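Local coordinates for protein complement C1r subcomponent (Homo sapiens, PDB 6F1D) that is a serine protease of the complement C1 complex that probably cleaves and activates C1s, here represented by its calcium-binding CUB2 domain, at residues Y62-N70 against S90-D100; A1-E10 against P25-V36. All coordinates share one frame; numbering follows the deposited sequence.

Interaction 1: residues Y62-N70 against S90-D100. With CA (calcium ion), chain B.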
# COMPACT_ATOMS: atom_id res chain seq x y z
N TYR A 62 -1.13 -12.25 -9.52
CA TYR A 62 0.05 -12.78 -8.83
C TYR A 62 0.18 -12.16 -7.46
O TYR A 62 0.04 -12.83 -6.44
CB TYR A 62 1.30 -12.50 -9.66
CG TYR A 62 1.33 -13.23 -11.00
CD1 TYR A 62 1.67 -12.56 -12.17
CD2 TYR A 62 1.03 -14.60 -11.09
CE1 TYR A 62 1.72 -13.21 -13.37
CE2 TYR A 62 1.08 -15.25 -12.30
CZ TYR A 62 1.44 -14.54 -13.43
OH TYR A 62 1.48 -15.18 -14.64
N ASP A 63 0.48 -10.87 -7.44
CA ASP A 63 0.70 -10.11 -6.22
C ASP A 63 -0.32 -8.99 -6.24
O ASP A 63 -0.70 -8.55 -7.32
CB ASP A 63 2.13 -9.49 -6.14
CG ASP A 63 3.23 -10.50 -6.35
OD1 ASP A 63 3.01 -11.71 -6.14
OD2 ASP A 63 4.34 -10.08 -6.76
N GLN A 64 -0.76 -8.52 -5.06
CA GLN A 64 -1.79 -7.48 -5.04
C GLN A 64 -1.51 -6.51 -3.91
O GLN A 64 -1.21 -6.95 -2.80
CB GLN A 64 -3.21 -8.04 -4.81
CG GLN A 64 -3.66 -9.10 -5.80
CD GLN A 64 -3.12 -10.51 -5.48
OE1 GLN A 64 -2.93 -10.87 -4.33
NE2 GLN A 64 -2.95 -11.34 -6.53
N LEU A 65 -1.72 -5.22 -4.16
CA LEU A 65 -1.81 -4.22 -3.09
C LEU A 65 -3.27 -3.73 -3.01
O LEU A 65 -3.80 -3.19 -3.98
CB LEU A 65 -0.87 -3.04 -3.35
CG LEU A 65 -0.95 -1.95 -2.27
CD1 LEU A 65 -0.54 -2.62 -0.93
CD2 LEU A 65 0.04 -0.81 -2.61
N GLN A 66 -3.93 -3.97 -1.88
CA GLN A 66 -5.33 -3.61 -1.72
C GLN A 66 -5.41 -2.51 -0.67
O GLN A 66 -4.69 -2.56 0.32
CB GLN A 66 -6.16 -4.80 -1.27
CG GLN A 66 -5.90 -6.05 -2.02
CD GLN A 66 -6.84 -7.13 -1.62
OE1 GLN A 66 -7.38 -7.12 -0.49
NE2 GLN A 66 -7.06 -8.08 -2.51
N ILE A 67 -6.24 -1.50 -0.92
CA ILE A 67 -6.34 -0.35 -0.03
C ILE A 67 -7.78 -0.21 0.45
O ILE A 67 -8.71 -0.26 -0.35
CB ILE A 67 -5.86 0.93 -0.73
CG1 ILE A 67 -4.43 0.69 -1.25
CG2 ILE A 67 -6.03 2.12 0.23
CD1 ILE A 67 -3.66 1.94 -1.72
N TYR A 68 -7.95 -0.03 1.77
CA TYR A 68 -9.25 0.06 2.42
C TYR A 68 -9.30 1.37 3.18
O TYR A 68 -8.32 1.76 3.83
CB TYR A 68 -9.48 -1.07 3.40
CG TYR A 68 -9.57 -2.40 2.71
CD1 TYR A 68 -8.40 -3.09 2.37
CD2 TYR A 68 -10.78 -2.93 2.35
CE1 TYR A 68 -8.48 -4.34 1.69
CE2 TYR A 68 -10.87 -4.19 1.68
CZ TYR A 68 -9.70 -4.86 1.36
OH TYR A 68 -9.73 -6.06 0.70
N ALA A 69 -10.42 2.05 3.09
CA ALA A 69 -10.63 3.29 3.83
C ALA A 69 -11.83 3.04 4.72
O ALA A 69 -12.94 2.84 4.23
CB ALA A 69 -10.87 4.48 2.92
N ASN A 70 -11.58 3.05 6.02
CA ASN A 70 -12.56 2.66 7.04
C ASN A 70 -13.32 1.41 6.62
O ASN A 70 -14.55 1.34 6.68
CB ASN A 70 -13.49 3.81 7.35
CG ASN A 70 -13.64 4.02 8.84
OD1 ASN A 70 -13.66 3.05 9.60
ND2 ASN A 70 -13.70 5.28 9.27
N SER A 90 -10.97 9.67 5.21
CA SER A 90 -11.03 8.74 6.32
C SER A 90 -9.87 8.97 7.26
O SER A 90 -8.78 9.34 6.83
CB SER A 90 -10.97 7.29 5.80
OG SER A 90 -11.10 6.39 6.88
N ASN A 91 -10.07 8.70 8.55
CA ASN A 91 -8.97 8.66 9.50
C ASN A 91 -8.42 7.25 9.74
O ASN A 91 -7.58 7.09 10.62
CB ASN A 91 -9.40 9.28 10.83
CG ASN A 91 -10.43 8.44 11.54
OD1 ASN A 91 -11.29 7.84 10.91
ND2 ASN A 91 -10.34 8.37 12.87
N ALA A 92 -8.89 6.24 8.99
CA ALA A 92 -8.50 4.84 9.22
C ALA A 92 -8.30 4.20 7.86
O ALA A 92 -9.26 4.03 7.11
CB ALA A 92 -9.57 4.08 9.99
N VAL A 93 -7.06 3.87 7.53
CA VAL A 93 -6.73 3.22 6.26
C VAL A 93 -6.04 1.90 6.55
O VAL A 93 -5.30 1.79 7.54
CB VAL A 93 -5.86 4.16 5.41
CG1 VAL A 93 -5.20 3.45 4.24
CG2 VAL A 93 -6.77 5.33 4.92
N ASP A 94 -6.31 0.87 5.75
CA ASP A 94 -5.51 -0.34 5.82
C ASP A 94 -5.00 -0.67 4.43
O ASP A 94 -5.73 -0.52 3.45
CB ASP A 94 -6.30 -1.51 6.38
CG ASP A 94 -6.75 -1.28 7.84
OD1 ASP A 94 -6.13 -1.87 8.77
OD2 ASP A 94 -7.73 -0.50 8.05
N LEU A 95 -3.73 -1.06 4.33
CA LEU A 95 -3.17 -1.63 3.11
C LEU A 95 -2.85 -3.09 3.35
O LEU A 95 -2.25 -3.43 4.37
CB LEU A 95 -1.90 -0.90 2.68
CG LEU A 95 -2.16 0.57 2.37
CD1 LEU A 95 -1.85 1.33 3.63
CD2 LEU A 95 -1.27 1.00 1.22
N LEU A 96 -3.27 -3.94 2.44
CA LEU A 96 -3.01 -5.36 2.48
C LEU A 96 -2.14 -5.63 1.27
O LEU A 96 -2.52 -5.28 0.15
CB LEU A 96 -4.30 -6.16 2.39
CG LEU A 96 -5.34 -6.02 3.49
CD1 LEU A 96 -6.36 -7.15 3.32
CD2 LEU A 96 -4.63 -6.07 4.85
N PHE A 97 -0.96 -6.20 1.47
CA PHE A 97 -0.08 -6.57 0.36
C PHE A 97 0.10 -8.08 0.38
O PHE A 97 0.65 -8.63 1.34
CB PHE A 97 1.26 -5.84 0.55
CG PHE A 97 2.23 -6.00 -0.59
CD1 PHE A 97 3.57 -6.17 -0.30
CD2 PHE A 97 1.82 -5.92 -1.91
CE1 PHE A 97 4.52 -6.31 -1.35
CE2 PHE A 97 2.77 -6.04 -2.96
CZ PHE A 97 4.10 -6.22 -2.66
N PHE A 98 -0.33 -8.75 -0.69
CA PHE A 98 -0.21 -10.20 -0.84
C PHE A 98 0.77 -10.50 -1.96
O PHE A 98 0.68 -9.90 -3.03
CB PHE A 98 -1.54 -10.83 -1.24
CG PHE A 98 -2.66 -10.61 -0.25
CD1 PHE A 98 -2.83 -11.47 0.82
CD2 PHE A 98 -3.58 -9.58 -0.44
CE1 PHE A 98 -3.88 -11.30 1.72
CE2 PHE A 98 -4.65 -9.40 0.46
CZ PHE A 98 -4.79 -10.26 1.53
N THR A 99 1.69 -11.43 -1.74
CA THR A 99 2.60 -11.78 -2.81
C THR A 99 2.67 -13.28 -2.93
O THR A 99 2.50 -14.02 -1.95
CB THR A 99 4.02 -11.22 -2.59
OG1 THR A 99 4.61 -11.85 -1.44
CG2 THR A 99 3.97 -9.72 -2.31
N ASP A 100 2.93 -13.74 -4.13
CA ASP A 100 2.92 -15.17 -4.38
C ASP A 100 4.34 -15.73 -4.25
O ASP A 100 5.21 -15.07 -3.69
CB ASP A 100 2.31 -15.48 -5.75
CG ASP A 100 3.21 -15.00 -6.92
OD1 ASP A 100 4.27 -14.36 -6.70
OD2 ASP A 100 2.82 -15.27 -8.09
CA CA B . 5.34 -12.31 -7.10
O HOH W 1 -13.35 8.05 8.60
O HOH W 2 6.11 -12.58 -4.92
O HOH W 3 7.35 -10.77 -7.27

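Interaction 2: residues A1-E10 against P25-V36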
# COMPACT_ATOMS: atom_id res chain seq x y z
N ALA A 1 11.06 -13.05 3.75
CA ALA A 1 11.55 -12.30 4.89
C ALA A 1 10.53 -12.33 6.04
O ALA A 1 10.46 -13.31 6.79
CB ALA A 1 11.90 -10.86 4.48
N GLU A 2 9.73 -11.28 6.18
CA GLU A 2 9.01 -11.04 7.42
C GLU A 2 7.50 -11.15 7.23
O GLU A 2 7.01 -11.96 6.43
CB GLU A 2 9.37 -9.64 7.93
CG GLU A 2 10.84 -9.42 8.22
CD GLU A 2 11.42 -8.25 7.43
OE1 GLU A 2 11.82 -7.23 8.06
OE2 GLU A 2 11.55 -8.35 6.19
N CYS A 3 6.77 -10.44 8.09
CA CYS A 3 5.70 -9.49 7.79
C CYS A 3 4.67 -9.52 8.90
O CYS A 3 3.56 -10.04 8.76
CB CYS A 3 5.04 -9.69 6.41
SG CYS A 3 4.62 -7.98 5.82
N SER A 4 5.07 -8.95 10.03
CA SER A 4 4.13 -8.56 11.06
C SER A 4 3.37 -7.33 10.60
O SER A 4 3.86 -6.53 9.80
CB SER A 4 4.88 -8.28 12.35
OG SER A 4 6.11 -7.64 12.05
N SER A 5 2.15 -7.19 11.11
CA SER A 5 1.36 -6.00 10.85
C SER A 5 2.10 -4.78 11.38
O SER A 5 2.87 -4.86 12.34
CB SER A 5 -0.01 -6.13 11.51
OG SER A 5 0.11 -6.13 12.91
N GLU A 6 1.88 -3.65 10.74
CA GLU A 6 2.49 -2.40 11.16
C GLU A 6 1.39 -1.36 11.34
O GLU A 6 0.40 -1.35 10.62
CB GLU A 6 3.56 -1.97 10.14
CG GLU A 6 4.46 -0.77 10.55
CD GLU A 6 4.73 -0.59 12.07
OE1 GLU A 6 4.66 0.56 12.57
OE2 GLU A 6 5.04 -1.58 12.76
N LEU A 7 1.56 -0.50 12.33
CA LEU A 7 0.59 0.53 12.69
C LEU A 7 1.28 1.88 12.67
O LEU A 7 2.33 2.03 13.30
CB LEU A 7 0.01 0.28 14.09
CG LEU A 7 -0.82 1.44 14.65
CD1 LEU A 7 -2.07 1.62 13.85
CD2 LEU A 7 -1.16 1.22 16.09
N TYR A 8 0.69 2.84 11.97
CA TYR A 8 1.18 4.21 11.82
C TYR A 8 0.13 5.17 12.38
O TYR A 8 -1.01 5.17 11.93
CB TYR A 8 1.42 4.52 10.33
CG TYR A 8 2.48 3.62 9.73
CD1 TYR A 8 2.12 2.40 9.19
CD2 TYR A 8 3.83 3.97 9.74
CE1 TYR A 8 3.05 1.53 8.67
CE2 TYR A 8 4.81 3.10 9.21
CZ TYR A 8 4.40 1.88 8.67
OH TYR A 8 5.29 0.98 8.13
N THR A 9 0.52 5.97 13.36
CA THR A 9 -0.41 6.92 13.95
C THR A 9 0.11 8.36 13.93
O THR A 9 -0.60 9.24 14.43
CB THR A 9 -0.72 6.55 15.39
OG1 THR A 9 0.47 6.73 16.16
CG2 THR A 9 -1.14 5.07 15.48
N GLU A 10 1.29 8.64 13.40
CA GLU A 10 1.76 10.02 13.33
C GLU A 10 0.98 10.79 12.24
O GLU A 10 0.29 10.21 11.42
CB GLU A 10 3.26 10.06 13.08
CG GLU A 10 4.08 9.94 14.36
CD GLU A 10 5.32 9.07 14.20
OE1 GLU A 10 5.54 8.19 15.06
OE2 GLU A 10 6.08 9.28 13.23
N PRO A 25 9.86 -9.83 -0.70
CA PRO A 25 9.90 -11.29 -0.51
C PRO A 25 8.63 -11.96 -1.01
O PRO A 25 7.58 -11.32 -1.10
CB PRO A 25 10.04 -11.44 1.01
CG PRO A 25 10.23 -10.08 1.55
CD PRO A 25 9.69 -9.12 0.57
N PRO A 26 8.65 -13.27 -1.26
CA PRO A 26 7.44 -13.97 -1.67
C PRO A 26 6.60 -14.42 -0.47
O PRO A 26 7.02 -14.35 0.68
CB PRO A 26 8.00 -15.19 -2.42
CG PRO A 26 9.24 -15.51 -1.68
CD PRO A 26 9.81 -14.19 -1.23
N ASP A 27 5.37 -14.86 -0.79
CA ASP A 27 4.45 -15.51 0.14
C ASP A 27 4.07 -14.61 1.31
O ASP A 27 3.78 -15.09 2.40
CB ASP A 27 5.01 -16.85 0.60
CG ASP A 27 5.17 -17.82 -0.55
OD1 ASP A 27 4.21 -17.94 -1.36
OD2 ASP A 27 6.26 -18.43 -0.68
N LEU A 28 4.02 -13.31 1.07
CA LEU A 28 3.67 -12.36 2.11
C LEU A 28 2.17 -12.19 2.19
O LEU A 28 1.47 -12.20 1.16
CB LEU A 28 4.27 -10.99 1.82
CG LEU A 28 5.76 -10.79 1.87
CD1 LEU A 28 6.05 -9.32 1.51
CD2 LEU A 28 6.34 -11.23 3.24
N ARG A 29 1.68 -11.97 3.40
CA ARG A 29 0.38 -11.36 3.65
C ARG A 29 0.62 -10.26 4.68
O ARG A 29 0.60 -10.52 5.88
CB ARG A 29 -0.66 -12.40 4.14
CG ARG A 29 -0.39 -13.82 3.63
CD ARG A 29 -1.65 -14.71 3.63
NE ARG A 29 -1.32 -16.12 3.86
CZ ARG A 29 -0.65 -16.91 3.02
NH1 ARG A 29 -0.20 -16.44 1.85
NH2 ARG A 29 -0.41 -18.18 3.35
N CYS A 30 0.89 -9.06 4.20
CA CYS A 30 1.26 -7.91 5.02
C CYS A 30 0.05 -7.02 5.26
O CYS A 30 -0.72 -6.75 4.33
CB CYS A 30 2.36 -7.09 4.33
SG CYS A 30 3.79 -8.05 3.95
N ASN A 31 -0.11 -6.55 6.49
CA ASN A 31 -1.16 -5.59 6.83
C ASN A 31 -0.52 -4.35 7.42
O ASN A 31 0.14 -4.42 8.47
CB ASN A 31 -2.16 -6.21 7.83
CG ASN A 31 -3.22 -5.22 8.29
OD1 ASN A 31 -3.70 -4.37 7.51
ND2 ASN A 31 -3.60 -5.32 9.56
N TYR A 32 -0.76 -3.21 6.79
CA TYR A 32 -0.31 -1.91 7.27
C TYR A 32 -1.54 -1.09 7.64
O TYR A 32 -2.43 -0.92 6.81
CB TYR A 32 0.46 -1.17 6.18
CG TYR A 32 1.59 -1.96 5.55
CD1 TYR A 32 2.90 -1.74 5.95
CD2 TYR A 32 1.34 -2.88 4.52
CE1 TYR A 32 3.95 -2.46 5.37
CE2 TYR A 32 2.40 -3.60 3.93
CZ TYR A 32 3.69 -3.37 4.36
OH TYR A 32 4.73 -4.07 3.80
N SER A 33 -1.60 -0.58 8.85
CA SER A 33 -2.74 0.22 9.27
C SER A 33 -2.30 1.64 9.56
O SER A 33 -1.26 1.85 10.21
CB SER A 33 -3.42 -0.38 10.53
OG SER A 33 -3.84 -1.72 10.29
N ILE A 34 -3.11 2.61 9.15
CA ILE A 34 -2.93 4.01 9.53
C ILE A 34 -4.14 4.42 10.35
O ILE A 34 -5.29 4.22 9.92
CB ILE A 34 -2.82 4.92 8.30
CG1 ILE A 34 -1.81 4.33 7.32
CG2 ILE A 34 -2.44 6.36 8.76
CD1 ILE A 34 -1.74 5.17 6.01
N ARG A 35 -3.90 4.98 11.52
CA ARG A 35 -5.01 5.40 12.38
C ARG A 35 -4.65 6.77 12.92
O ARG A 35 -3.66 6.90 13.65
CB ARG A 35 -5.24 4.41 13.53
CG ARG A 35 -5.69 2.99 13.07
CD ARG A 35 -7.14 3.06 12.61
NE ARG A 35 -7.71 1.76 12.25
CZ ARG A 35 -7.39 1.06 11.17
NH1 ARG A 35 -6.46 1.52 10.31
NH2 ARG A 35 -8.00 -0.11 10.95
N VAL A 36 -5.44 7.79 12.58
CA VAL A 36 -5.17 9.14 13.08
C VAL A 36 -6.43 9.67 13.74
O VAL A 36 -7.47 9.00 13.78
CB VAL A 36 -4.66 10.09 11.97
CG1 VAL A 36 -3.35 9.54 11.36
CG2 VAL A 36 -5.68 10.22 10.87
O HOH W 4 -1.73 -3.40 10.96

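Interaction 1: residues Y62-N70 against S90-D100
Strands 64-69 and 92-98 run antiparallel, their axes 4.7 Å apart at closest approach, as neighbours in one sheet of the CUB beta-sandwich. Q64 with F98, Q66 with L96 and Y68 with D94 are hydrogen-bonded pairs. L65, I67, V93, L95 and F97 point to the inner face, where F46 of strand 40-46 covers L65 and I67. I67 and L95 lie side by side, with I67 CD1 3.9 Å from L95 CD2. On the other face the Q66 chain runs extended beyond CG (chi2 -174°), which carries its amide out to the Y68 hydroxyl and the F98 ring. Q66 OE1 accepts a hydrogen bond from Y68 OH at 2.8 Å, from above the amide's carbonyl plane. Q66 OE1 also sits at the edge of the F98 ring, 3.7 Å from F98 CE2, with amide and ring planes 71° apart. With an alanine here the Y68 hydroxyl would probably lose this acceptor, and the F98 edge its amide neighbour. Past the strands, D63 and D100 share the calcium ion with E53 and S102. D63 binds it through both carboxylate oxygens, and its OD2 is also hydrogen-bonded to the Y24 hydroxyl. D63 OD1 accepts D100 N at 2.9 Å, from 35° above the carboxylate plane, while D100 OD1 binds calcium at 2.4 Å.

Interaction 2: residues A1-E10 against P25-V36
Y8 and Y32 both start on the face of the sheet that carries I34, and their similar first torsions (chi1 -62° and -52°), each with CG anti to the carbonyl carbon, turn the rings so that Y8 OH reaches the edge of the Y32 ring, 4.2 Å from Y32 CD1. I15 of strand 13-16 packs on both tyrosines, and W108 meets the Y32 ring edge-to-face. The short strand 6-8 runs parallel to strand 29-35. Four backbone bonds join them, from E6 N to N31 O through to R35 N and Y8 O. On the other face L7 crosses R35 at about a right angle, with L7 CD1 3.9 Å from R35 CG. A water donates to E6 O at 3.0 Å and to S33 OG at 2.8 Å, so it ties the two strands together. S33 OG is also hydrogen-bonded to D94. Before the strand, C3 SG is bonded to C30 SG at 2.0 Å. L28 CD2 packs 3.8 Å from C3 CB, next to this link. The disulfide fastens the poorly ordered N-terminal residues to the neighbouring strand. A parallel edge strand joined to the sheet in this way, with a disulfide near the N-terminus, belongs to the CUB domain beta-sandwich.

Overall arrangement
Interactions 1 and 2 are parts of the same five-stranded sheet, with centres about 9 Å apart. Strand 29-35 of interaction 2 lies antiparallel beside strand 92-98 of interaction 1, so the four strands run in the order 6-8, 29-35, 92-98, 64-69. L95 N lies 2.8 Å from Y32 O, a probable backbone hydrogen bond of this seam. D94 joins the two contacts through its carboxylate: D94 OD1 is 2.8 Å from S33 OG, and OD2 forms a salt bridge with R35. Nearer the calcium, T99 OG1 is hydrogen-bonded to P25 O and L28 N. The calcium ion is held at the interaction 1 end, while the L28 side chain of interaction 2 stays about 9 Å from it.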